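Local coordinates for DUF2520 domain-containing protein (Thermotoga maritima, PDB 2I76) that is of unknown function but binds NADPH through a Rossmann-type domain and probably acts as an NADP-dependent dehydrogenase, at residues L13-L18 / R39-V44; I105-S110 / I124-E129; S178-T183 / K235-T240. One frame throughout, in Å; residues are numbered along the deposited sequence.

Contact 1 (L13-L18 / R39-V44). With NDP (NADPH dihydro-nicotinamide-adenine-dinucleotide phosphate), chain C.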
# COMPACT_ATOMS: atom_id res chain seq x y z
N LEU A 13 14.30 16.79 -10.31
CA LEU A 13 13.37 17.53 -9.48
C LEU A 13 13.34 19.04 -9.75
O LEU A 13 12.34 19.69 -9.46
CB LEU A 13 13.68 17.27 -8.00
CG LEU A 13 12.64 17.80 -7.02
CD1 LEU A 13 11.26 17.41 -7.50
CD2 LEU A 13 12.89 17.25 -5.63
N THR A 14 14.41 19.60 -10.28
CA THR A 14 14.40 21.03 -10.55
C THR A 14 13.67 21.27 -11.86
O THR A 14 12.97 22.26 -12.03
CB THR A 14 15.82 21.62 -10.62
OG1 THR A 14 16.52 21.02 -11.71
CG2 THR A 14 16.58 21.33 -9.33
N ARG A 15 13.84 20.33 -12.79
CA ARG A 15 13.17 20.45 -14.07
C ARG A 15 11.69 20.51 -13.75
O ARG A 15 10.89 21.04 -14.53
CB ARG A 15 13.47 19.25 -14.98
CG ARG A 15 14.86 19.26 -15.57
CD ARG A 15 15.06 18.13 -16.54
NE ARG A 15 16.36 18.21 -17.20
CZ ARG A 15 17.08 17.15 -17.58
NH1 ARG A 15 16.63 15.91 -17.36
NH2 ARG A 15 18.26 17.33 -18.17
N PHE A 16 11.33 19.99 -12.59
CA PHE A 16 9.94 19.98 -12.16
C PHE A 16 9.48 21.37 -11.78
O PHE A 16 8.62 21.94 -12.45
CB PHE A 16 9.77 19.03 -10.98
CG PHE A 16 8.36 18.91 -10.51
CD1 PHE A 16 7.38 18.41 -11.34
CD2 PHE A 16 8.01 19.34 -9.24
CE1 PHE A 16 6.06 18.34 -10.92
CE2 PHE A 16 6.68 19.28 -8.80
CZ PHE A 16 5.70 18.77 -9.65
N PHE A 17 10.03 21.94 -10.72
CA PHE A 17 9.63 23.28 -10.29
C PHE A 17 9.79 24.32 -11.41
O PHE A 17 9.01 25.28 -11.50
CB PHE A 17 10.42 23.73 -9.07
CG PHE A 17 10.07 22.99 -7.82
CD1 PHE A 17 10.87 21.93 -7.36
CD2 PHE A 17 9.00 23.40 -7.04
CE1 PHE A 17 10.61 21.29 -6.15
CE2 PHE A 17 8.72 22.77 -5.83
CZ PHE A 17 9.53 21.71 -5.38
N LEU A 18 10.81 24.15 -12.24
CA LEU A 18 11.03 25.06 -13.35
C LEU A 18 9.80 25.02 -14.25
O LEU A 18 9.04 25.98 -14.35
CB LEU A 18 12.26 24.62 -14.16
CG LEU A 18 13.68 24.94 -13.69
CD1 LEU A 18 14.69 24.38 -14.68
CD2 LEU A 18 13.84 26.44 -13.59
N ARG A 39 23.65 25.32 -18.48
CA ARG A 39 23.32 26.05 -19.69
C ARG A 39 22.16 25.41 -20.46
O ARG A 39 21.48 26.09 -21.22
CB ARG A 39 24.53 26.12 -20.63
CG ARG A 39 25.46 27.31 -20.43
CD ARG A 39 26.25 27.56 -21.71
NE ARG A 39 27.68 27.79 -21.49
CZ ARG A 39 28.22 28.93 -21.08
NH1 ARG A 39 27.45 29.99 -20.83
NH2 ARG A 39 29.54 29.03 -20.95
N ASN A 40 21.95 24.12 -20.26
CA ASN A 40 20.87 23.46 -20.98
C ASN A 40 19.51 23.75 -20.37
O ASN A 40 18.54 23.97 -21.09
CB ASN A 40 21.08 21.94 -21.04
CG ASN A 40 19.90 21.24 -21.69
OD1 ASN A 40 19.04 20.70 -21.00
ND2 ASN A 40 19.85 21.26 -23.02
N LEU A 41 19.44 23.75 -19.05
CA LEU A 41 18.18 24.04 -18.38
C LEU A 41 17.88 25.53 -18.50
O LEU A 41 16.72 25.93 -18.48
CB LEU A 41 18.25 23.60 -16.92
CG LEU A 41 18.67 22.15 -16.74
CD1 LEU A 41 18.56 21.81 -15.29
CD2 LEU A 41 17.80 21.21 -17.55
N ALA A 42 18.92 26.34 -18.64
CA ALA A 42 18.73 27.78 -18.82
C ALA A 42 18.18 27.99 -20.24
O ALA A 42 17.37 28.88 -20.50
CB ALA A 42 20.05 28.53 -18.64
N GLU A 43 18.65 27.14 -21.16
CA GLU A 43 18.23 27.18 -22.56
C GLU A 43 16.75 26.79 -22.69
O GLU A 43 16.03 27.29 -23.56
CB GLU A 43 19.07 26.19 -23.37
CG GLU A 43 18.76 26.19 -24.86
CD GLU A 43 19.39 25.00 -25.56
OE1 GLU A 43 20.62 24.81 -25.43
OE2 GLU A 43 18.65 24.25 -26.24
N VAL A 44 16.30 25.90 -21.81
CA VAL A 44 14.93 25.42 -21.82
C VAL A 44 14.01 26.20 -20.89
O VAL A 44 12.79 26.13 -21.01
CB VAL A 44 14.89 23.93 -21.44
CG1 VAL A 44 13.47 23.41 -21.50
CG2 VAL A 44 15.80 23.14 -22.36
PA NDP C . 19.75 13.93 -7.88
O1A NDP C . 18.95 13.72 -9.07
O2A NDP C . 20.83 12.97 -7.44
O5B NDP C . 20.38 15.41 -7.99
C5B NDP C . 21.30 15.63 -9.05
C4B NDP C . 21.72 17.07 -8.88
O4B NDP C . 22.45 17.13 -7.60
C3B NDP C . 22.66 17.51 -9.92
O3B NDP C . 22.40 18.86 -10.25
C2B NDP C . 24.00 17.33 -9.37
O2B NDP C . 25.15 17.96 -9.95
C1B NDP C . 23.77 17.59 -7.92
N9A NDP C . 24.83 16.88 -7.14
C8A NDP C . 25.00 15.48 -6.93
N7A NDP C . 26.06 15.23 -6.19
C5A NDP C . 26.63 16.44 -5.90
C6A NDP C . 27.79 16.85 -5.14
N6A NDP C . 28.58 15.93 -4.56
N1A NDP C . 28.09 18.20 -5.04
C2A NDP C . 27.29 19.14 -5.64
N3A NDP C . 26.17 18.85 -6.37
C4A NDP C . 25.89 17.47 -6.45
O3 NDP C . 18.83 14.22 -6.66
PN NDP C . 17.71 13.76 -5.54
O1N NDP C . 18.58 12.70 -5.03
O2N NDP C . 16.57 13.48 -6.48
O5D NDP C . 17.18 14.76 -4.43
C5D NDP C . 17.66 16.12 -4.29
C4D NDP C . 16.87 16.75 -3.11
O4D NDP C . 15.47 16.62 -3.37
C3D NDP C . 17.12 16.06 -1.76
O3D NDP C . 17.22 17.07 -0.75
C2D NDP C . 15.95 15.11 -1.59
O2D NDP C . 15.74 14.78 -0.23
C1D NDP C . 14.80 15.93 -2.30
N1N NDP C . 13.68 15.08 -2.86
C2N NDP C . 13.95 14.11 -3.89
C3N NDP C . 12.79 13.33 -4.38
C7N NDP C . 12.96 12.31 -5.43
O7N NDP C . 12.01 11.59 -5.86
N7N NDP C . 14.19 12.10 -5.99
C4N NDP C . 11.51 13.57 -3.80
C5N NDP C . 11.28 14.51 -2.81
C6N NDP C . 12.36 15.26 -2.33
P2B NDP C . 25.16 18.89 -11.18
O1X NDP C . 26.59 19.18 -11.30
O2X NDP C . 24.37 20.11 -10.89
O3X NDP C . 24.62 18.17 -12.41

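Contact 2 (I105-S110 / I124-E129). With NDP (NADPH dihydro-nicotinamide-adenine-dinucleotide phosphate), chain C.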
# COMPACT_ATOMS: atom_id res chain seq x y z
N ILE A 105 10.76 22.51 1.38
CA ILE A 105 9.56 22.04 0.68
C ILE A 105 9.75 20.62 0.15
O ILE A 105 10.63 20.35 -0.69
CB ILE A 105 9.11 22.97 -0.50
CG1 ILE A 105 7.84 22.39 -1.13
CG2 ILE A 105 10.22 23.15 -1.52
CD1 ILE A 105 6.93 23.38 -1.83
N HIS A 106 8.90 19.71 0.65
CA HIS A 106 9.01 18.31 0.29
C HIS A 106 7.80 17.66 -0.37
O HIS A 106 6.77 17.42 0.28
CB HIS A 106 9.39 17.49 1.53
CG HIS A 106 9.55 16.03 1.26
ND1 HIS A 106 8.51 15.13 1.39
CD2 HIS A 106 10.59 15.33 0.76
CE1 HIS A 106 8.91 13.94 0.99
NE2 HIS A 106 10.17 14.03 0.60
N PRO A 107 7.92 17.34 -1.67
CA PRO A 107 6.87 16.71 -2.47
C PRO A 107 6.86 15.19 -2.27
O PRO A 107 7.87 14.51 -2.56
CB PRO A 107 7.26 17.10 -3.89
CG PRO A 107 8.73 17.04 -3.84
CD PRO A 107 9.05 17.73 -2.53
N ASN A 108 5.75 14.65 -1.77
CA ASN A 108 5.68 13.21 -1.55
C ASN A 108 5.34 12.58 -2.89
O ASN A 108 4.18 12.43 -3.25
CB ASN A 108 4.61 12.85 -0.51
CG ASN A 108 4.96 13.34 0.89
OD1 ASN A 108 4.81 14.52 1.21
ND2 ASN A 108 5.44 12.44 1.72
N PHE A 109 6.37 12.23 -3.63
CA PHE A 109 6.20 11.65 -4.95
C PHE A 109 7.58 11.20 -5.44
O PHE A 109 8.61 11.64 -4.92
CB PHE A 109 5.61 12.71 -5.89
CG PHE A 109 4.78 12.16 -7.03
CD1 PHE A 109 5.38 11.75 -8.23
CD2 PHE A 109 3.38 12.11 -6.94
CE1 PHE A 109 4.60 11.30 -9.30
CE2 PHE A 109 2.60 11.66 -8.01
CZ PHE A 109 3.21 11.26 -9.19
N SER A 110 7.60 10.30 -6.41
CA SER A 110 8.85 9.81 -6.95
C SER A 110 9.04 10.38 -8.36
O SER A 110 8.17 10.27 -9.23
CB SER A 110 8.85 8.29 -6.99
OG SER A 110 10.12 7.81 -7.38
N ILE A 124 -0.10 16.10 -5.23
CA ILE A 124 1.16 15.94 -4.54
C ILE A 124 1.07 16.73 -3.25
O ILE A 124 1.19 17.95 -3.26
CB ILE A 124 2.34 16.50 -5.36
CG1 ILE A 124 2.55 15.66 -6.61
CG2 ILE A 124 3.61 16.48 -4.53
CD1 ILE A 124 3.68 16.16 -7.48
N VAL A 125 0.84 16.04 -2.15
CA VAL A 125 0.76 16.70 -0.87
C VAL A 125 2.17 17.10 -0.48
O VAL A 125 3.09 16.26 -0.47
CB VAL A 125 0.18 15.77 0.21
CG1 VAL A 125 0.20 16.46 1.57
CG2 VAL A 125 -1.23 15.37 -0.16
N PHE A 126 2.36 18.38 -0.16
CA PHE A 126 3.68 18.88 0.23
C PHE A 126 3.93 18.98 1.72
O PHE A 126 3.06 19.35 2.51
CB PHE A 126 3.95 20.25 -0.39
CG PHE A 126 4.16 20.22 -1.87
CD1 PHE A 126 3.13 20.56 -2.73
CD2 PHE A 126 5.39 19.87 -2.40
CE1 PHE A 126 3.32 20.56 -4.10
CE2 PHE A 126 5.60 19.86 -3.77
CZ PHE A 126 4.55 20.21 -4.62
N GLY A 127 5.16 18.65 2.10
CA GLY A 127 5.56 18.76 3.48
C GLY A 127 6.44 19.98 3.54
O GLY A 127 7.60 19.95 3.13
N LEU A 128 5.88 21.08 4.03
CA LEU A 128 6.64 22.31 4.13
C LEU A 128 7.10 22.46 5.57
O LEU A 128 6.60 21.78 6.46
CB LEU A 128 5.79 23.51 3.71
CG LEU A 128 4.81 23.26 2.55
CD1 LEU A 128 4.25 24.58 2.07
CD2 LEU A 128 5.52 22.55 1.42
N GLU A 129 8.04 23.37 5.78
CA GLU A 129 8.62 23.63 7.09
C GLU A 129 9.71 24.66 6.81
O GLU A 129 10.76 24.34 6.25
CB GLU A 129 9.18 22.32 7.67
CG GLU A 129 10.07 22.43 8.90
CD GLU A 129 11.52 22.71 8.55
OE1 GLU A 129 11.98 23.85 8.78
OE2 GLU A 129 12.20 21.79 8.03
PA NDP C . 19.75 13.93 -7.88
O1A NDP C . 18.95 13.72 -9.07
O2A NDP C . 20.83 12.97 -7.44
O5B NDP C . 20.38 15.41 -7.99
C5B NDP C . 21.30 15.63 -9.05
C4B NDP C . 21.72 17.07 -8.88
O4B NDP C . 22.45 17.13 -7.60
C3B NDP C . 22.66 17.51 -9.92
O3B NDP C . 22.40 18.86 -10.25
C2B NDP C . 24.00 17.33 -9.37
O2B NDP C . 25.15 17.96 -9.95
C1B NDP C . 23.77 17.59 -7.92
N9A NDP C . 24.83 16.88 -7.14
C8A NDP C . 25.00 15.48 -6.93
N7A NDP C . 26.06 15.23 -6.19
C5A NDP C . 26.63 16.44 -5.90
C6A NDP C . 27.79 16.85 -5.14
N6A NDP C . 28.58 15.93 -4.56
N1A NDP C . 28.09 18.20 -5.04
C2A NDP C . 27.29 19.14 -5.64
N3A NDP C . 26.17 18.85 -6.37
C4A NDP C . 25.89 17.47 -6.45
O3 NDP C . 18.83 14.22 -6.66
PN NDP C . 17.71 13.76 -5.54
O1N NDP C . 18.58 12.70 -5.03
O2N NDP C . 16.57 13.48 -6.48
O5D NDP C . 17.18 14.76 -4.43
C5D NDP C . 17.66 16.12 -4.29
C4D NDP C . 16.87 16.75 -3.11
O4D NDP C . 15.47 16.62 -3.37
C3D NDP C . 17.12 16.06 -1.76
O3D NDP C . 17.22 17.07 -0.75
C2D NDP C . 15.95 15.11 -1.59
O2D NDP C . 15.74 14.78 -0.23
C1D NDP C . 14.80 15.93 -2.30
N1N NDP C . 13.68 15.08 -2.86
C2N NDP C . 13.95 14.11 -3.89
C3N NDP C . 12.79 13.33 -4.38
C7N NDP C . 12.96 12.31 -5.43
O7N NDP C . 12.01 11.59 -5.86
N7N NDP C . 14.19 12.10 -5.99
C4N NDP C . 11.51 13.57 -3.80
C5N NDP C . 11.28 14.51 -2.81
C6N NDP C . 12.36 15.26 -2.33
P2B NDP C . 25.16 18.89 -11.18
O1X NDP C . 26.59 19.18 -11.30
O2X NDP C . 24.37 20.11 -10.89
O3X NDP C . 24.62 18.17 -12.41

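Contact 3 (S178-T183 / K235-T240)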
# COMPACT_ATOMS: atom_id res chain seq x y z
N SER A 178 5.93 -12.51 0.76
CA SER A 178 4.99 -13.24 -0.06
C SER A 178 5.62 -13.85 -1.31
O SER A 178 5.37 -15.01 -1.64
CB SER A 178 3.85 -12.34 -0.48
OG SER A 178 3.22 -11.81 0.65
N LYS A 179 6.43 -13.06 -2.01
CA LYS A 179 7.07 -13.57 -3.22
C LYS A 179 7.90 -14.77 -2.84
O LYS A 179 8.04 -15.71 -3.62
CB LYS A 179 7.99 -12.52 -3.85
CG LYS A 179 8.93 -13.10 -4.90
CD LYS A 179 9.77 -12.01 -5.51
CE LYS A 179 10.58 -12.54 -6.67
NZ LYS A 179 11.37 -11.46 -7.35
N ARG A 180 8.44 -14.75 -1.64
CA ARG A 180 9.25 -15.86 -1.20
C ARG A 180 8.41 -17.12 -1.09
O ARG A 180 8.83 -18.19 -1.53
CB ARG A 180 9.95 -15.53 0.13
CG ARG A 180 11.27 -14.74 -0.07
CD ARG A 180 12.07 -14.60 1.20
NE ARG A 180 12.29 -15.89 1.84
CZ ARG A 180 12.69 -16.03 3.10
NH1 ARG A 180 12.91 -14.95 3.85
NH2 ARG A 180 12.84 -17.25 3.62
N ILE A 181 7.21 -17.00 -0.52
CA ILE A 181 6.37 -18.19 -0.38
C ILE A 181 5.61 -18.55 -1.65
O ILE A 181 5.14 -19.67 -1.76
CB ILE A 181 5.39 -18.06 0.84
CG1 ILE A 181 3.99 -17.74 0.37
CG2 ILE A 181 5.90 -17.03 1.83
CD1 ILE A 181 3.15 -18.99 0.15
N TYR A 182 5.49 -17.63 -2.60
CA TYR A 182 4.82 -17.94 -3.86
C TYR A 182 5.76 -18.72 -4.72
O TYR A 182 5.34 -19.54 -5.53
CB TYR A 182 4.40 -16.67 -4.61
CG TYR A 182 3.06 -16.16 -4.14
CD1 TYR A 182 2.72 -14.82 -4.29
CD2 TYR A 182 2.16 -17.02 -3.50
CE1 TYR A 182 1.51 -14.35 -3.79
CE2 TYR A 182 0.97 -16.55 -3.00
CZ TYR A 182 0.64 -15.22 -3.14
OH TYR A 182 -0.54 -14.75 -2.61
N THR A 183 7.05 -18.46 -4.52
CA THR A 183 8.09 -19.15 -5.26
C THR A 183 8.35 -20.50 -4.62
O THR A 183 8.86 -21.42 -5.26
CB THR A 183 9.36 -18.31 -5.26
OG1 THR A 183 9.67 -17.93 -3.91
CG2 THR A 183 9.16 -17.06 -6.10
N LYS A 235 7.08 -21.99 10.47
CA LYS A 235 7.59 -23.08 9.64
C LYS A 235 8.37 -22.61 8.42
O LYS A 235 9.36 -23.22 8.03
CB LYS A 235 6.42 -23.97 9.18
CG LYS A 235 6.10 -25.16 10.09
CD LYS A 235 4.73 -25.79 9.76
CE LYS A 235 4.66 -27.30 10.07
NZ LYS A 235 4.97 -27.65 11.48
N ILE A 236 7.93 -21.51 7.82
CA ILE A 236 8.56 -20.99 6.61
C ILE A 236 9.72 -20.00 6.78
O ILE A 236 10.66 -19.99 5.98
CB ILE A 236 7.49 -20.34 5.70
CG1 ILE A 236 6.37 -21.35 5.41
CG2 ILE A 236 8.14 -19.84 4.41
CD1 ILE A 236 5.30 -20.88 4.45
N PHE A 237 9.67 -19.18 7.83
CA PHE A 237 10.71 -18.17 8.00
C PHE A 237 11.58 -18.27 9.25
O PHE A 237 12.45 -17.43 9.46
CB PHE A 237 10.08 -16.78 7.96
CG PHE A 237 9.22 -16.54 6.74
CD1 PHE A 237 7.83 -16.47 6.86
CD2 PHE A 237 9.80 -16.32 5.48
CE1 PHE A 237 7.05 -16.17 5.76
CE2 PHE A 237 9.02 -16.02 4.37
CZ PHE A 237 7.65 -15.94 4.50
N GLY A 238 11.36 -19.28 10.08
CA GLY A 238 12.18 -19.41 11.27
C GLY A 238 11.59 -18.85 12.55
O GLY A 238 11.82 -19.41 13.63
N ASN A 239 10.86 -17.75 12.46
CA ASN A 239 10.26 -17.18 13.66
C ASN A 239 8.89 -16.61 13.37
O ASN A 239 8.36 -16.78 12.27
CB ASN A 239 11.17 -16.12 14.30
CG ASN A 239 11.47 -14.97 13.38
OD1 ASN A 239 10.60 -14.15 13.08
ND2 ASN A 239 12.71 -14.90 12.91
N THR A 240 8.31 -15.94 14.36
CA THR A 240 6.98 -15.37 14.22
C THR A 240 6.97 -13.90 14.63
O THR A 240 5.90 -13.28 14.78
CB THR A 240 5.99 -16.13 15.08
OG1 THR A 240 6.28 -15.88 16.47
CG2 THR A 240 6.08 -17.63 14.79

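Contact 1 (L13-L18 / R39-V44)
R15 and L41 are the nearest pair between two helical segments that run in nearly the same direction, with axes 21° apart and 11.5 Å distant at closest approach. R15 CA and L41 CA lie 7.5 Å from each other, and no hydrogen bond spans the gap. L41 contributes the most surface. Its CG stands anti to the carbonyl carbon (chi1 -54°), and its two methyls part toward different neighbours on helix 12-19. L41 CD2 comes in at the edge of the R15 guanidinium, near its plane, 3.3 Å from R15 NE. The arginine chain, extended from CG to NE, crosses the leucine at about a right angle. L41 CD1 comes to 4.2 Å from T14 OG1, whose hydrogen-bond partner is G11 O. One turn on, L18 CD1 rests 4.3 Å from L41 CB and adds a purely apolar touch. L18 also packs on F7 of strand 6-8, and L41 on I30 of strand 30-31, so each helix leans on the strand that precedes it. Elsewhere on helix 12-19, L13 CD2 meets the nicotinamide ribose of NADPH, 3.5 Å from its O4D. Near-parallel helices of this kind, following adjacent parallel strands, are characteristic of the successive beta-alpha units (6-8/12-19 and 30-31/35-44) that open a Rossmann dinucleotide-binding fold, with helix 12-19 starting at the cofactor.

Contact 2 (I105-S110 / I124-E129)
I105 lies beside L128, both side chains pointing the same way, in a non-hydrogen-bonded antiparallel pair. I105 CG1 is 3.5 Å from L128 CD2 and also touches F126 CD2 at 3.7 Å, building an apolar patch that helix 135-145 covers. H106 pairs with G127 through two backbone bonds. H106 N gives to G127 O at 2.8 Å, while G127 N returns a straighter bond to H106 O (2.7 Å, 167° at the hydrogen). The H106 side chain leaves on the other face from I105, with CG anti to the backbone N (chi1 -179°), and its ring leads away from strand 126-128. There H106 CD2 comes to 3.6 Å from NADPH C6N, and ND1 is hydrogen-bonded to Y160 OH. P107 returns to the I105 side, opposite F126, in a pair that needs no N-H from the proline. P107 CB meets F126 CE2 and, at 3.8 Å, I124 CG2, the same methyl that sits over one face of the F126 ring near the rim. Next, N108 N gives a weak bond to V125 O. The F109 and I124 side chains cross at about a right angle, F109 CD2 3.7 Å from I124 CG1. An alanine at I124 would probably open a gap between P107, F109 and the F126 ring, leaving the F109 ring without its partner here. I105, L128, F126 and I124 thus form the apolar side, while H106, its ND1 held by a tyrosine, and P107 both line the nicotinamide ring; this is consistent with neighbouring antiparallel strands 102-107 and 126-128 of the mixed sheet positioning the nicotinamide.

Contact 3 (S178-T183 / K235-T240)
F237 brings its ring rim against R180 and I181 and buries the most surface here. The F237 CD2 rim atom stands over one face of the R180 guanidinium, offset toward that group's own rim and 3.7 Å from R180 NH2. The planes are 89° apart, and R180 CZ lies at the ring's edge, in its plane, and not over its face. R180 bends at its third torsion (chi3 52°), which places NE, and the two side chains slide past each other in opposite directions. The R180 NH1 atom also has a long, weak ion pair with E252 of the second subunit. In the fold, the contact joins the end of helix 171-183 to the end of helix 223-237, within the helical region assigned to a family of the 6PGD_C clan; the chain leaves helical geometry at G238, which has positive phi. I181, second in buried surface, crosses F237 at about a right angle and brings I181 CG2 to 3.4 Å from F237 CZ, at the far end of the ring. The same I181 CG2 methyl faces I236 CG2 at 4.4 Å. I236 CG2 in turn sits over the centre of one face of the F237 ring, which the Y233 ring also meets. A163 of the second subunit packs against the I181 side chain.

How the contacts relate
Contacts 1 and 2 both belong to the nucleotide-binding part and both touch NADPH; contact 3 lies in the helical region, on the opposite side of the chain's centre from contact 1. Contacts 1 and 2 are buried, contact 3 only partly so. Contact 2 is the most central, its centre about 7 Å from that of the chain, and the only one of the three tied across by backbone hydrogen bonds. Contacts 1 and 3 join helices through side chains alone, each with an arginine against an apolar partner. The first two meet where F16 CZ packs 3.9 Å from I124 CD1. Contacts 2 and 3 both meet the second subunit, contact 3 more extensively; their nearest atoms are about 19 Å apart.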